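PDB 4P1L: TRAP dicarboxylate transporter, DctP subunit from Chromohalobacter salexigens, which binds D-glucuronate in vitro and probably delivers it to the membrane permease of a TRAP transport system for uptake into the cell. Local coordinates for residues T151-G163 / N288-M300. Residues are numbered along the deposited sequence; the frame is centred on the assembly and turned at random.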
ATOM      1  N   THR A 151      15.862   5.843 -14.001  1.00 16.53           N
ATOM      2  CA  THR A 151      17.109   5.358 -14.566  1.00 19.09           C
ATOM      3  C   THR A 151      18.046   6.464 -15.022  1.00 24.60           C
ATOM      4  O   THR A 151      19.167   6.167 -15.444  1.00 22.19           O
ATOM      5  CB  THR A 151      16.832   4.493 -15.816  1.00 23.54           C
ATOM      6  OG1 THR A 151      16.168   5.292 -16.800  1.00 24.92           O
ATOM      7  CG2 THR A 151      15.994   3.293 -15.479  1.00 24.60           C
ATOM      8  N   ASP A 152      17.596   7.718 -14.977  1.00 25.42           N
ATOM      9  CA  ASP A 152      18.264   8.799 -15.714  1.00 25.02           C
ATOM     10  C   ASP A 152      18.965   9.880 -14.871  1.00 24.72           C
ATOM     11  O   ASP A 152      20.124  10.201 -15.126  1.00 26.49           O
ATOM     12  CB  ASP A 152      17.284   9.451 -16.684  1.00 27.49           C
ATOM     13  CG  ASP A 152      17.976  10.402 -17.645  1.00 40.09           C
ATOM     14  OD1 ASP A 152      18.431   9.935 -18.712  1.00 44.61           O
ATOM     15  OD2 ASP A 152      18.077  11.613 -17.327  1.00 35.20           O
ATOM     16  N   HIS A 153      18.279  10.435 -13.874  1.00 18.66           N
ATOM     17  CA  HIS A 153      18.807  11.565 -13.102  1.00 20.81           C
ATOM     18  C   HIS A 153      18.111  11.747 -11.766  1.00 22.99           C
ATOM     19  O   HIS A 153      16.983  11.289 -11.584  1.00 20.23           O
ATOM     20  CB  HIS A 153      18.695  12.866 -13.910  1.00 20.89           C
ATOM     21  CG  HIS A 153      17.297  13.223 -14.319  1.00 19.66           C
ATOM     22  ND1 HIS A 153      16.774  12.897 -15.553  1.00 22.97           N
ATOM     23  CD2 HIS A 153      16.318  13.898 -13.666  1.00 20.81           C
ATOM     24  CE1 HIS A 153      15.542  13.370 -15.650  1.00 18.96           C
ATOM     25  NE2 HIS A 153      15.240  13.978 -14.516  1.00 21.33           N
ATOM     26  N   PRO A 154      18.772  12.433 -10.828  1.00 25.59           N
ATOM     27  CA  PRO A 154      18.095  12.765  -9.577  1.00 20.47           C
ATOM     28  C   PRO A 154      16.934  13.698  -9.861  1.00 19.28           C
ATOM     29  O   PRO A 154      17.033  14.580 -10.721  1.00 21.30           O
ATOM     30  CB  PRO A 154      19.171  13.486  -8.755  1.00 23.42           C
ATOM     31  CG  PRO A 154      20.485  13.116  -9.414  1.00 27.61           C
ATOM     32  CD  PRO A 154      20.176  12.891 -10.847  1.00 26.57           C
ATOM     33  N   VAL A 155      15.844  13.503  -9.147  1.00 14.80           N
ATOM     34  CA  VAL A 155      14.742  14.461  -9.167  1.00 18.27           C
ATOM     35  C   VAL A 155      14.856  15.399  -7.975  1.00 15.57           C
ATOM     36  O   VAL A 155      14.833  14.961  -6.826  1.00 18.39           O
ATOM     37  CB  VAL A 155      13.371  13.742  -9.128  1.00 15.01           C
ATOM     38  CG1 VAL A 155      12.252  14.751  -8.858  1.00 15.98           C
ATOM     39  CG2 VAL A 155      13.138  13.017 -10.424  1.00 20.02           C
ATOM     40  N   GLU A 156      15.018  16.684  -8.256  1.00 17.45           N
ATOM     41  CA  GLU A 156      15.229  17.682  -7.225  1.00 19.02           C
ATOM     42  C   GLU A 156      14.000  18.526  -7.060  1.00 18.02           C
ATOM     43  O   GLU A 156      13.638  18.870  -5.940  1.00 19.59           O
ATOM     44  CB  GLU A 156      16.408  18.615  -7.569  1.00 17.64           C
ATOM     45  CG  GLU A 156      17.759  17.940  -7.736  1.00 16.60           C
ATOM     46  CD  GLU A 156      18.386  17.467  -6.425  1.00 17.47           C
ATOM     47  OE1 GLU A 156      17.646  17.269  -5.423  1.00 18.75           O
ATOM     48  OE2 GLU A 156      19.644  17.318  -6.407  1.00 17.40           O
ATOM     49  N   THR A 157      13.364  18.857  -8.185  1.00 16.74           N
ATOM     50  CA  THR A 157      12.158  19.668  -8.204  1.00 17.57           C
ATOM     51  C   THR A 157      11.133  19.025  -9.121  1.00 20.13           C
ATOM     52  O   THR A 157      11.448  18.122  -9.893  1.00 17.88           O
ATOM     53  CB  THR A 157      12.441  21.083  -8.735  1.00 23.47           C
ATOM     54  OG1 THR A 157      12.861  20.990 -10.098  1.00 23.96           O
ATOM     55  CG2 THR A 157      13.532  21.753  -7.937  1.00 24.14           C
ATOM     56  N   PRO A 158       9.886  19.486  -9.045  1.00 17.80           N
ATOM     57  CA  PRO A 158       8.896  18.887  -9.936  1.00 16.87           C
ATOM     58  C   PRO A 158       9.272  18.909 -11.425  1.00 18.64           C
ATOM     59  O   PRO A 158       8.978  17.942 -12.147  1.00 22.72           O
ATOM     60  CB  PRO A 158       7.637  19.701  -9.631  1.00 18.81           C
ATOM     61  CG  PRO A 158       7.787  20.055  -8.181  1.00 19.83           C
ATOM     62  CD  PRO A 158       9.266  20.395  -8.068  1.00 16.00           C
ATOM     63  N   ASP A 159       9.940  19.955 -11.881  1.00 22.06           N
ATOM     64  CA  ASP A 159      10.308  20.023 -13.290  1.00 23.48           C
ATOM     65  C   ASP A 159      11.278  18.920 -13.731  1.00 22.47           C
ATOM     66  O   ASP A 159      11.322  18.595 -14.908  1.00 23.82           O
ATOM     67  CB  ASP A 159      10.832  21.423 -13.656  1.00 30.83           C
ATOM     68  CG  ASP A 159       9.698  22.448 -13.788  1.00 40.08           C
ATOM     69  OD1 ASP A 159       8.533  22.116 -13.448  1.00 40.00           O
ATOM     70  OD2 ASP A 159       9.960  23.586 -14.228  1.00 40.88           O
ATOM     71  N   ASP A 160      12.014  18.313 -12.795  1.00 20.16           N
ATOM     72  CA  ASP A 160      12.866  17.176 -13.136  1.00 18.12           C
ATOM     73  C   ASP A 160      12.059  15.907 -13.468  1.00 17.47           C
ATOM     74  O   ASP A 160      12.620  14.936 -13.971  1.00 21.71           O
ATOM     75  CB  ASP A 160      13.870  16.871 -12.011  1.00 16.29           C
ATOM     76  CG  ASP A 160      14.864  17.987 -11.789  1.00 22.22           C
ATOM     77  OD1 ASP A 160      15.264  18.621 -12.777  1.00 23.30           O
ATOM     78  OD2 ASP A 160      15.237  18.243 -10.628  1.00 20.17           O
ATOM     79  N   VAL A 161      10.757  15.908 -13.200  1.00 16.99           N
ATOM     80  CA  VAL A 161       9.944  14.758 -13.566  1.00 18.15           C
ATOM     81  C   VAL A 161       9.585  14.810 -15.078  1.00 18.55           C
ATOM     82  O   VAL A 161       9.195  13.792 -15.647  1.00 17.74           O
ATOM     83  CB  VAL A 161       8.687  14.640 -12.665  1.00 16.36           C
ATOM     84  CG1 VAL A 161       7.919  13.365 -12.963  1.00 17.26           C
ATOM     85  CG2 VAL A 161       9.111  14.626 -11.189  1.00 16.46           C
ATOM     86  N   GLU A 162       9.749  15.971 -15.715  1.00 19.13           N
ATOM     87  CA  GLU A 162       9.424  16.118 -17.145  1.00 22.55           C
ATOM     88  C   GLU A 162      10.229  15.114 -17.959  1.00 20.68           C
ATOM     89  O   GLU A 162      11.412  14.928 -17.704  1.00 18.21           O
ATOM     90  CB  GLU A 162       9.665  17.560 -17.643  1.00 22.15           C
ATOM     91  CG  GLU A 162       8.675  18.545 -17.030  1.00 28.03           C
ATOM     92  CD  GLU A 162       9.056  20.002 -17.202  1.00 36.58           C
ATOM     93  OE1 GLU A 162      10.057  20.304 -17.887  1.00 35.38           O
ATOM     94  OE2 GLU A 162       8.342  20.844 -16.623  1.00 45.20           O
ATOM     95  N   GLY A 163       9.574  14.456 -18.913  1.00 21.48           N
ATOM     96  CA  GLY A 163      10.223  13.473 -19.757  1.00 26.16           C
ATOM     97  C   GLY A 163      10.313  12.056 -19.211  1.00 27.93           C
ATOM     98  O   GLY A 163      10.617  11.136 -19.969  1.00 27.27           O
ATOM     99  N   ASN A 288      18.714  10.862  -3.052  1.00 17.99           N
ATOM    100  CA  ASN A 288      18.695  12.290  -2.752  1.00 15.12           C
ATOM    101  C   ASN A 288      17.379  12.716  -2.151  1.00 19.62           C
ATOM    102  O   ASN A 288      16.322  12.284  -2.604  1.00 15.77           O
ATOM    103  CB  ASN A 288      18.974  13.165  -4.001  1.00 16.08           C
ATOM    104  CG  ASN A 288      17.825  13.149  -5.013  1.00 19.44           C
ATOM    105  OD1 ASN A 288      17.594  12.148  -5.691  1.00 18.10           O
ATOM    106  ND2 ASN A 288      17.126  14.266  -5.135  1.00 15.90           N
ATOM    107  N   GLU A 289      17.450  13.554  -1.116  1.00 14.74           N
ATOM    108  CA  GLU A 289      16.295  14.288  -0.646  1.00 15.05           C
ATOM    109  C   GLU A 289      15.985  15.248  -1.798  1.00 14.60           C
ATOM    110  O   GLU A 289      16.901  15.714  -2.487  1.00 16.02           O
ATOM    111  CB  GLU A 289      16.609  15.088   0.630  1.00 18.15           C
ATOM    112  CG  GLU A 289      17.156  14.253   1.795  1.00 20.27           C
ATOM    113  CD  GLU A 289      16.066  13.445   2.504  1.00 25.15           C
ATOM    114  OE1 GLU A 289      14.853  13.589   2.178  1.00 19.46           O
ATOM    115  OE2 GLU A 289      16.427  12.668   3.406  1.00 22.76           O
ATOM    116  N   VAL A 290      14.714  15.542  -2.005  1.00 14.99           N
ATOM    117  CA  VAL A 290      14.324  16.563  -2.962  1.00 14.46           C
ATOM    118  C   VAL A 290      14.539  17.930  -2.344  1.00 14.74           C
ATOM    119  O   VAL A 290      14.731  18.055  -1.135  1.00 15.54           O
ATOM    120  CB  VAL A 290      12.856  16.417  -3.467  1.00 15.29           C
ATOM    121  CG1 VAL A 290      12.659  15.075  -4.183  1.00 14.02           C
ATOM    122  CG2 VAL A 290      11.826  16.581  -2.338  1.00 17.09           C
ATOM    123  N   ASP A 291      14.531  18.953  -3.183  1.00 15.75           N
ATOM    124  CA  ASP A 291      14.718  20.324  -2.735  1.00 17.23           C
ATOM    125  C   ASP A 291      13.679  20.725  -1.720  1.00 16.78           C
ATOM    126  O   ASP A 291      14.021  21.270  -0.689  1.00 17.64           O
ATOM    127  CB  ASP A 291      14.618  21.293  -3.919  1.00 19.23           C
ATOM    128  CG  ASP A 291      15.904  21.386  -4.702  1.00 20.39           C
ATOM    129  OD1 ASP A 291      16.805  20.538  -4.475  1.00 16.27           O
ATOM    130  OD2 ASP A 291      16.015  22.311  -5.530  1.00 20.82           O
ATOM    131  N   ASP A 292      12.410  20.479  -2.029  1.00 14.91           N
ATOM    132  CA  ASP A 292      11.297  21.034  -1.250  1.00 14.88           C
ATOM    133  C   ASP A 292      10.005  20.250  -1.529  1.00 14.46           C
ATOM    134  O   ASP A 292       9.347  20.462  -2.551  1.00 17.68           O
ATOM    135  CB  ASP A 292      11.138  22.497  -1.599  1.00 15.27           C
ATOM    136  CG  ASP A 292       9.950  23.150  -0.907  1.00 24.91           C
ATOM    137  OD1 ASP A 292       9.385  22.564   0.056  1.00 22.47           O
ATOM    138  OD2 ASP A 292       9.599  24.259  -1.352  1.00 28.11           O
ATOM    139  N   LYS A 293       9.668  19.339  -0.617  1.00 17.02           N
ATOM    140  CA  LYS A 293       8.507  18.479  -0.774  1.00 17.97           C
ATOM    141  C   LYS A 293       7.237  19.312  -0.901  1.00 16.13           C
ATOM    142  O   LYS A 293       6.291  18.936  -1.610  1.00 17.67           O
ATOM    143  CB  LYS A 293       8.416  17.479   0.394  1.00 17.25           C
ATOM    144  CG  LYS A 293       9.346  16.271   0.251  1.00 20.16           C
ATOM    145  CD  LYS A 293       9.445  15.443   1.556  1.00 20.52           C
ATOM    146  CE  LYS A 293       8.088  14.890   1.994  1.00 22.78           C
ATOM    147  NZ  LYS A 293       8.192  14.034   3.255  1.00 23.17           N
ATOM    148  N   SER A 294       7.223  20.478  -0.271  1.00 14.35           N
ATOM    149  CA  SER A 294       6.046  21.335  -0.354  1.00 19.29           C
ATOM    150  C   SER A 294       5.783  21.825  -1.799  1.00 19.92           C
ATOM    151  O   SER A 294       4.633  22.128  -2.174  1.00 20.70           O
ATOM    152  CB  SER A 294       6.155  22.490   0.636  1.00 23.65           C
ATOM    153  OG  SER A 294       6.878  23.549   0.065  1.00 28.80           O
ATOM    154  N   ALA A 295       6.826  21.879  -2.629  1.00 20.54           N
ATOM    155  CA  ALA A 295       6.647  22.285  -4.029  1.00 19.05           C
ATOM    156  C   ALA A 295       5.904  21.207  -4.821  1.00 23.19           C
ATOM    157  O   ALA A 295       5.127  21.502  -5.740  1.00 19.62           O
ATOM    158  CB  ALA A 295       7.991  22.623  -4.705  1.00 16.61           C
ATOM    159  N   PHE A 296       6.136  19.947  -4.462  1.00 14.39           N
ATOM    160  CA  PHE A 296       5.434  18.848  -5.091  1.00 13.49           C
ATOM    161  C   PHE A 296       4.004  18.837  -4.614  1.00 17.08           C
ATOM    162  O   PHE A 296       3.083  18.702  -5.402  1.00 16.88           O
ATOM    163  CB  PHE A 296       6.084  17.517  -4.725  1.00 16.20           C
ATOM    164  CG  PHE A 296       7.331  17.229  -5.500  1.00 13.43           C
ATOM    165  CD1 PHE A 296       8.557  17.724  -5.065  1.00 13.69           C
ATOM    166  CD2 PHE A 296       7.289  16.461  -6.639  1.00 16.02           C
ATOM    167  CE1 PHE A 296       9.711  17.461  -5.764  1.00 14.17           C
ATOM    168  CE2 PHE A 296       8.441  16.196  -7.328  1.00 15.74           C
ATOM    169  CZ  PHE A 296       9.651  16.717  -6.897  1.00 15.42           C
ATOM    170  N   GLN A 297       3.837  19.009  -3.307  1.00 15.02           N
ATOM    171  CA  GLN A 297       2.517  19.017  -2.710  1.00 18.80           C
ATOM    172  C   GLN A 297       1.652  20.135  -3.272  1.00 14.72           C
ATOM    173  O   GLN A 297       0.460  19.939  -3.520  1.00 16.23           O
ATOM    174  CB  GLN A 297       2.652  19.158  -1.204  1.00 13.84           C
ATOM    175  CG  GLN A 297       1.328  19.189  -0.451  1.00 28.23           C
ATOM    176  CD  GLN A 297       1.524  19.087   1.063  1.00 34.95           C
ATOM    177  OE1 GLN A 297       2.640  19.241   1.565  1.00 41.96           O
ATOM    178  NE2 GLN A 297       0.437  18.841   1.789  1.00 34.97           N
ATOM    179  N   ALA A 298       2.238  21.322  -3.477  1.00 19.74           N
ATOM    180  CA  ALA A 298       1.456  22.453  -3.959  1.00 18.78           C
ATOM    181  C   ALA A 298       0.861  22.121  -5.331  1.00 20.99           C
ATOM    182  O   ALA A 298      -0.269  22.513  -5.643  1.00 20.67           O
ATOM    183  CB  ALA A 298       2.304  23.701  -4.033  1.00 19.00           C
ATOM    184  N   LYS A 299       1.607  21.375  -6.140  1.00 17.43           N
ATOM    185  CA  LYS A 299       1.112  20.996  -7.463  1.00 18.51           C
ATOM    186  C   LYS A 299      -0.070  20.017  -7.434  1.00 16.90           C
ATOM    187  O   LYS A 299      -0.705  19.777  -8.470  1.00 13.74           O
ATOM    188  CB  LYS A 299       2.251  20.408  -8.290  1.00 21.00           C
ATOM    189  CG  LYS A 299       3.209  21.472  -8.802  1.00 28.31           C
ATOM    190  CD  LYS A 299       4.178  20.866  -9.770  1.00 31.58           C
ATOM    191  CE  LYS A 299       4.546  21.831 -10.889  1.00 40.19           C
ATOM    192  NZ  LYS A 299       5.215  23.028 -10.362  1.00 43.07           N
HETATM  193  N   MSE A 300      -0.341  19.421  -6.271  1.00 17.69           N
HETATM  194  CA  MSE A 300      -1.412  18.438  -6.146  1.00 14.59           C
HETATM  195  C   MSE A 300      -2.806  19.042  -5.927  1.00 16.47           C
HETATM  196  O   MSE A 300      -3.810  18.323  -5.961  1.00 20.34           O
HETATM  197  CB  MSE A 300      -1.122  17.457  -5.007  1.00 16.19           C
HETATM  198  CG  MSE A 300       0.262  16.845  -5.061  1.00 15.48           C
HETATM  199 SE   MSE A 300       0.502  15.653  -6.632  1.00 20.89          SE
HETATM  200  CE  MSE A 300       1.338  16.847  -7.878  1.00 21.76           C
TER
HETATM  201  O   HOH W   1      11.411  20.296  -4.727  1.00 19.05           O
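P158 lies flat over one face of the F296 ring, its CG 3.7 Å from the ring centroid and only 3° off the normal, a CH-pi contact centred almost perfectly. It joins two pieces of a TRAP-type (family 7) solute-binding protein: the loop between strands 146-150 and 165-168, which turns into a short 3-10 segment at P158, and the chain leaving edge strand 286-288 for helix 293-298. The phenyl of F296 swings toward the loop with CG anti to its own carbonyl carbon (chi1 -78°). At the ring's edge sit V155 CG1, 3.8 Å from F296 CZ, and V161 CG2; M181 of helix 172-181 and F106 also pack against this side chain. The K299 chain runs by P158, its CD 3.7 Å from P158 CB.

Beside this apolar patch the backbones are tied by polar atoms. D291 N donates to E156 O, and water 1 donates to the same oxygen while accepting from D292 N, so E156 O is gripped twice just ahead of the helix. D292, at the N-cap, takes a weak capping bond from S294 N on OD1, which also accepts from S294 OG.

The amide of N288 works on both sides: OD1 bonds to S225 OG of strand 223-230, which also bonds to V155 N, while ND2 donates to V155 O at 2.9 Å; that oxygen lies in the N288 amide plane, but ND2 approaches from above the V155 carbonyl plane, 52° out of it. E156 bends at chi2, bringing OE1 close to D291 OD1, where like charges probably disfavour each other; the only direct hydrogen bond its carboxylate makes to the other segment is weak, from N288 ND2 to OE1 at 3.1 Å. Within the loop, D160 OD2 accepts from both E156 N and T157 N, the first at 2.8 Å on its anti lone pair.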